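Local coordinates for protein LigF (Sphingobium sp. SYK-6, PDB 4XT0) that helps degrade lignin by cleaving its beta-aryl ether bonds, as a glutathione-binding enzyme of the glutathione S-transferase superfamily, at residues 65-69 against 70-74; 40-44 against 45-49. One frame throughout, in Å; residues are numbered along the deposited sequence.

Interaction 1. Residues 65-69 against 70-74; sequences KVVTE and STVIC. With GSH (glutathione), chain B.
Val67 meets the helix that follows its strand through its CG1 branch, which lies 3.7 Å from Ile73 CG1 and 4.1 Å from Val72 CG1. The side chains of Val67 and Ile73 run past each other in opposite senses, so the touch is along their flanks. At Thr68 the backbone takes over: Thr68 O sits 3.6 Å from Val72 CB. Glu69 then occupies the N-cap position, using its backbone for the helix and its side chain for the ligand. Glu69 O accepts the i to i+4 helical bond from Ile73 N at 3.0 Å with an N-H...O angle of 161°, and Glu69 CB rests 3.7 Å from Val72 CG2. With CG anti to the carbonyl carbon (chi1 -64°) and the chain bent at chi2, the carboxylate is carried off the helix toward glutathione, where Glu69 OE1 accepts from N1 of glutathione at 2.7 Å. Lys104 of the second subunit forms a salt bridge to the same OE1. Just beyond, Ser70 N points at glutathione O11 (2.8 Å, 159°), with a weak second bond to O12, while Ser70 OG donates to O12 at 2.7 Å. That hydroxyl is also bonded to Lys19 and, weakly, to Asn16. Glu69 thus takes the amino group, whereas a backbone N-H and a hydroxyl at the start of the helix receive the carboxylate, which is consistent with a zwitterionic gamma-glutamyl end. The helix N terminus and the nearby Lys19 would probably add favourable electrostatics for that carboxylate, and Lys104 is likely to help keep Glu69 negatively charged beside the ligand amine.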
# COMPACT_ATOMS: atom_id res chain seq x y z
N LYS A 65 -1.68 -10.32 -21.81
CA LYS A 65 -2.24 -9.85 -20.55
C LYS A 65 -1.35 -8.75 -19.99
O LYS A 65 -0.13 -8.87 -19.98
CB LYS A 65 -2.38 -11.01 -19.55
CG LYS A 65 -3.33 -12.12 -20.04
CD LYS A 65 -3.31 -13.34 -19.10
CE LYS A 65 -4.39 -14.35 -19.51
NZ LYS A 65 -4.45 -15.58 -18.64
N VAL A 66 -1.97 -7.66 -19.51
CA VAL A 66 -1.20 -6.58 -18.90
C VAL A 66 -1.30 -6.59 -17.37
O VAL A 66 -2.40 -6.58 -16.82
CB VAL A 66 -1.66 -5.21 -19.42
CG1 VAL A 66 -0.81 -4.11 -18.79
CG2 VAL A 66 -1.58 -5.18 -20.93
N VAL A 67 -0.16 -6.63 -16.70
CA VAL A 67 -0.08 -6.55 -15.25
C VAL A 67 0.49 -5.18 -14.87
O VAL A 67 1.54 -4.77 -15.38
CB VAL A 67 0.79 -7.71 -14.68
CG1 VAL A 67 0.84 -7.66 -13.14
CG2 VAL A 67 0.25 -9.06 -15.17
N THR A 68 -0.20 -4.45 -13.99
CA THR A 68 0.30 -3.16 -13.50
C THR A 68 0.47 -3.17 -11.98
O THR A 68 0.11 -4.15 -11.32
CB THR A 68 -0.65 -2.00 -13.86
OG1 THR A 68 -1.91 -2.22 -13.22
CG2 THR A 68 -0.85 -1.88 -15.37
N GLU A 69 0.98 -2.03 -11.47
CA GLU A 69 1.44 -1.83 -10.08
C GLU A 69 2.78 -2.54 -9.85
O GLU A 69 2.83 -3.76 -9.83
CB GLU A 69 0.40 -2.31 -9.04
CG GLU A 69 -0.91 -1.54 -9.10
CD GLU A 69 -0.72 -0.08 -8.73
OE1 GLU A 69 -0.09 0.21 -7.68
OE2 GLU A 69 -1.18 0.78 -9.50
N SER A 70 3.86 -1.77 -9.68
CA SER A 70 5.21 -2.33 -9.56
C SER A 70 5.31 -3.52 -8.60
O SER A 70 5.83 -4.57 -8.97
CB SER A 70 6.20 -1.23 -9.15
OG SER A 70 5.80 -0.60 -7.94
N THR A 71 4.78 -3.38 -7.39
CA THR A 71 4.87 -4.46 -6.40
C THR A 71 4.12 -5.72 -6.86
O THR A 71 4.58 -6.83 -6.63
CB THR A 71 4.31 -4.01 -5.04
OG1 THR A 71 5.06 -2.88 -4.57
CG2 THR A 71 4.36 -5.16 -3.98
N VAL A 72 2.97 -5.53 -7.50
CA VAL A 72 2.14 -6.64 -7.96
C VAL A 72 2.83 -7.42 -9.10
O VAL A 72 2.76 -8.65 -9.17
CB VAL A 72 0.75 -6.11 -8.42
CG1 VAL A 72 -0.08 -7.19 -9.14
CG2 VAL A 72 -0.02 -5.53 -7.20
N ILE A 73 3.49 -6.69 -9.99
CA ILE A 73 4.20 -7.32 -11.08
C ILE A 73 5.29 -8.26 -10.55
O ILE A 73 5.47 -9.35 -11.06
CB ILE A 73 4.84 -6.26 -12.02
CG1 ILE A 73 3.77 -5.37 -12.68
CG2 ILE A 73 5.66 -6.96 -13.11
CD1 ILE A 73 4.37 -4.07 -13.32
N CYS A 74 6.03 -7.82 -9.53
CA CYS A 74 7.09 -8.66 -8.97
C CYS A 74 6.50 -9.93 -8.38
O CYS A 74 7.01 -11.02 -8.63
CB CYS A 74 7.91 -7.91 -7.90
SG CYS A 74 8.70 -6.38 -8.50
N1 GSH B . 1.31 2.56 -7.76
CA1 GSH B . 2.02 2.58 -9.05
C1 GSH B . 3.11 1.51 -9.12
O11 GSH B . 3.36 0.97 -10.18
O12 GSH B . 3.82 1.16 -8.04
CB1 GSH B . 2.66 3.97 -9.21
CG1 GSH B . 3.26 4.06 -10.61
CD1 GSH B . 4.00 5.37 -10.78
OE1 GSH B . 3.90 6.24 -9.93
N2 GSH B . 4.77 5.56 -11.87
CA2 GSH B . 5.50 6.83 -12.06
C2 GSH B . 5.00 7.50 -13.32
O2 GSH B . 4.50 6.82 -14.20
CB2 GSH B . 7.00 6.53 -12.25
SG2 GSH B . 7.79 5.96 -10.71
N3 GSH B . 5.12 8.85 -13.50
CA3 GSH B . 4.66 9.45 -14.76
C3 GSH B . 3.40 10.28 -14.61
O31 GSH B . 3.13 11.08 -15.48
O32 GSH B . 2.58 10.15 -13.55

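Interaction 2. Residues 40-44 against 45-49. With GSH (glutathione), chain B.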
# COMPACT_ATOMS: atom_id res chain seq x y z
N LYS A 40 9.38 12.78 -23.47
CA LYS A 40 8.36 12.98 -24.51
C LYS A 40 6.95 12.66 -24.00
O LYS A 40 6.03 12.52 -24.80
CB LYS A 40 8.68 12.12 -25.73
CG LYS A 40 9.99 12.49 -26.40
CD LYS A 40 10.47 11.39 -27.33
CE LYS A 40 11.81 11.76 -27.94
NZ LYS A 40 12.34 10.67 -28.80
N PHE A 41 6.81 12.55 -22.68
CA PHE A 41 5.53 12.19 -22.05
C PHE A 41 4.89 10.97 -22.71
O PHE A 41 3.68 10.93 -22.88
CB PHE A 41 4.55 13.36 -22.10
CG PHE A 41 5.00 14.56 -21.31
CD1 PHE A 41 5.77 15.55 -21.89
CD2 PHE A 41 4.63 14.70 -19.98
CE1 PHE A 41 6.18 16.66 -21.16
CE2 PHE A 41 5.04 15.80 -19.24
CZ PHE A 41 5.81 16.78 -19.84
N GLU A 42 5.70 10.00 -23.11
CA GLU A 42 5.18 8.83 -23.81
C GLU A 42 4.23 8.02 -22.93
O GLU A 42 3.40 7.27 -23.45
CB GLU A 42 6.33 7.95 -24.31
CG GLU A 42 6.97 8.49 -25.59
CD GLU A 42 8.10 7.63 -26.13
OE1 GLU A 42 8.45 6.60 -25.49
OE2 GLU A 42 8.65 7.99 -27.19
N GLN A 43 4.32 8.18 -21.61
CA GLN A 43 3.39 7.44 -20.72
C GLN A 43 1.97 7.97 -20.92
O GLN A 43 1.01 7.36 -20.46
CB GLN A 43 3.81 7.53 -19.24
CG GLN A 43 3.62 8.89 -18.57
CD GLN A 43 4.80 9.83 -18.79
OE1 GLN A 43 5.53 9.70 -19.78
NE2 GLN A 43 4.99 10.78 -17.89
N HIS A 44 1.85 9.11 -21.62
CA HIS A 44 0.55 9.71 -21.89
C HIS A 44 0.18 9.59 -23.35
O HIS A 44 -0.81 10.18 -23.80
CB HIS A 44 0.55 11.19 -21.48
CG HIS A 44 0.87 11.40 -20.03
ND1 HIS A 44 1.46 12.56 -19.57
CD2 HIS A 44 0.69 10.61 -18.95
CE1 HIS A 44 1.63 12.47 -18.26
NE2 HIS A 44 1.17 11.29 -17.86
N SER A 45 0.98 8.84 -24.11
CA SER A 45 0.72 8.67 -25.53
C SER A 45 -0.51 7.79 -25.70
O SER A 45 -0.88 7.05 -24.78
CB SER A 45 1.92 8.05 -26.24
OG SER A 45 2.13 6.72 -25.81
N ASP A 46 -1.16 7.87 -26.86
CA ASP A 46 -2.32 7.03 -27.13
C ASP A 46 -1.93 5.56 -27.23
O ASP A 46 -2.69 4.69 -26.81
CB ASP A 46 -3.02 7.47 -28.43
CG ASP A 46 -3.68 8.84 -28.30
OD1 ASP A 46 -4.19 9.16 -27.21
OD2 ASP A 46 -3.68 9.58 -29.31
N TRP A 47 -0.74 5.28 -27.75
CA TRP A 47 -0.32 3.90 -27.89
C TRP A 47 0.00 3.27 -26.54
O TRP A 47 -0.22 2.08 -26.34
CB TRP A 47 0.87 3.76 -28.86
CG TRP A 47 2.22 4.26 -28.37
CD1 TRP A 47 2.81 5.44 -28.70
CD2 TRP A 47 3.15 3.57 -27.52
NE1 TRP A 47 4.04 5.54 -28.10
CE2 TRP A 47 4.27 4.40 -27.37
CE3 TRP A 47 3.13 2.33 -26.87
CZ2 TRP A 47 5.37 4.04 -26.58
CZ3 TRP A 47 4.23 1.97 -26.08
CH2 TRP A 47 5.33 2.82 -25.95
N PHE A 48 0.51 4.06 -25.58
CA PHE A 48 0.83 3.46 -24.30
C PHE A 48 -0.41 3.34 -23.41
O PHE A 48 -0.54 2.37 -22.65
CB PHE A 48 1.92 4.22 -23.54
CG PHE A 48 2.22 3.61 -22.19
CD1 PHE A 48 2.85 2.37 -22.12
CD2 PHE A 48 1.81 4.22 -21.02
CE1 PHE A 48 3.09 1.76 -20.88
CE2 PHE A 48 2.05 3.62 -19.78
CZ PHE A 48 2.70 2.39 -19.71
N LYS A 49 -1.33 4.30 -23.51
CA LYS A 49 -2.55 4.26 -22.69
C LYS A 49 -3.47 3.12 -23.14
O LYS A 49 -4.36 2.69 -22.40
CB LYS A 49 -3.27 5.61 -22.75
CG LYS A 49 -2.54 6.71 -21.97
CD LYS A 49 -3.35 8.01 -21.84
CE LYS A 49 -3.49 8.73 -23.18
NZ LYS A 49 -4.13 10.07 -23.00
N1 GSH B . 1.31 2.56 -7.76
CA1 GSH B . 2.02 2.58 -9.05
C1 GSH B . 3.11 1.51 -9.12
O11 GSH B . 3.36 0.97 -10.18
O12 GSH B . 3.82 1.16 -8.04
CB1 GSH B . 2.66 3.97 -9.21
CG1 GSH B . 3.26 4.06 -10.61
CD1 GSH B . 4.00 5.37 -10.78
OE1 GSH B . 3.90 6.24 -9.93
N2 GSH B . 4.77 5.56 -11.87
CA2 GSH B . 5.50 6.83 -12.06
C2 GSH B . 5.00 7.50 -13.32
O2 GSH B . 4.50 6.82 -14.20
CB2 GSH B . 7.00 6.53 -12.25
SG2 GSH B . 7.79 5.96 -10.71
N3 GSH B . 5.12 8.85 -13.50
CA3 GSH B . 4.66 9.45 -14.76
C3 GSH B . 3.40 10.28 -14.61
O31 GSH B . 3.13 11.08 -15.48
O32 GSH B . 2.58 10.15 -13.55
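Phe48 sets the edge of its ring against the backbone of Gln43, with CD2 3.3 Å from Gln43 O and that oxygen near the ring plane. The turn behind this overlap is fastened at Glu42 O, which takes two donors: Ser45 N at 3.0 Å, approaching from above the carbonyl plane, and Ser45 OG at 2.7 Å, in the plane and on a lone pair. Ser45 OG stands between its own backbone N and carbonyl carbon (chi1 67°), a position from which it also accepts from Phe48 N at 3.1 Å and so caps the helix start. Replacing Ser45 by an alanine would probably leave Phe48 N without its cap and Glu42 O held by the backbone N-H alone, slackening the turn against the helix. The same OG lies over one face of the Trp47 ring, offset toward the rim. At the ring edge, Glu42 OE1 comes within 4.2 Å of Trp47 CZ2, the carboxylate and ring planes 68° apart; Glu42 OE1 is hydrogen-bonded to Asp37 N. Lys49, bent at chi3, folds back to bring CE 3.1 Å from His44 O, while its NZ makes a weak bond to Asn142 O. On the ligand side, Gln43 NE2 donates almost straight (177°) to O31 of glutathione at 3.1 Å. His44 NE2 reaches O31 of glutathione at 3.1 Å, but its bond is bent and weak. Gln43 CG covers a face of the His44 ring, and a hydrogen bond between ND1 and His138 ties that ring to the helical domain. Together these contacts make a 3-10 turn leading into a weakly bonded helix N-capped by Ser45, at the glycyl-carboxylate end of the glutathione site in the thioredoxin-like domain of a GST.

Along the chain from the N terminus, interaction 2 comes first: after strand 32-35 it closes the short turn that leads into helix 46-51. The chain then passes through strand 59-62 before interaction 1 closes the turn from the edge strand 65-68 into helix 70-80. The two are in series, neither nesting nor crossing, and both belong to the thioredoxin-like N-terminal domain. The centres of interaction 1 and interaction 2 are 18 Å apart, and the nearest atoms of interaction 1 and interaction 2 are about 7 Å apart. Glutathione bridges them: 40-44 holds its glycyl carboxylate and 69-70 its gamma-glutamyl end. Interaction 2 faces the chain's own helical domain, whereas interaction 1 meets the second subunit.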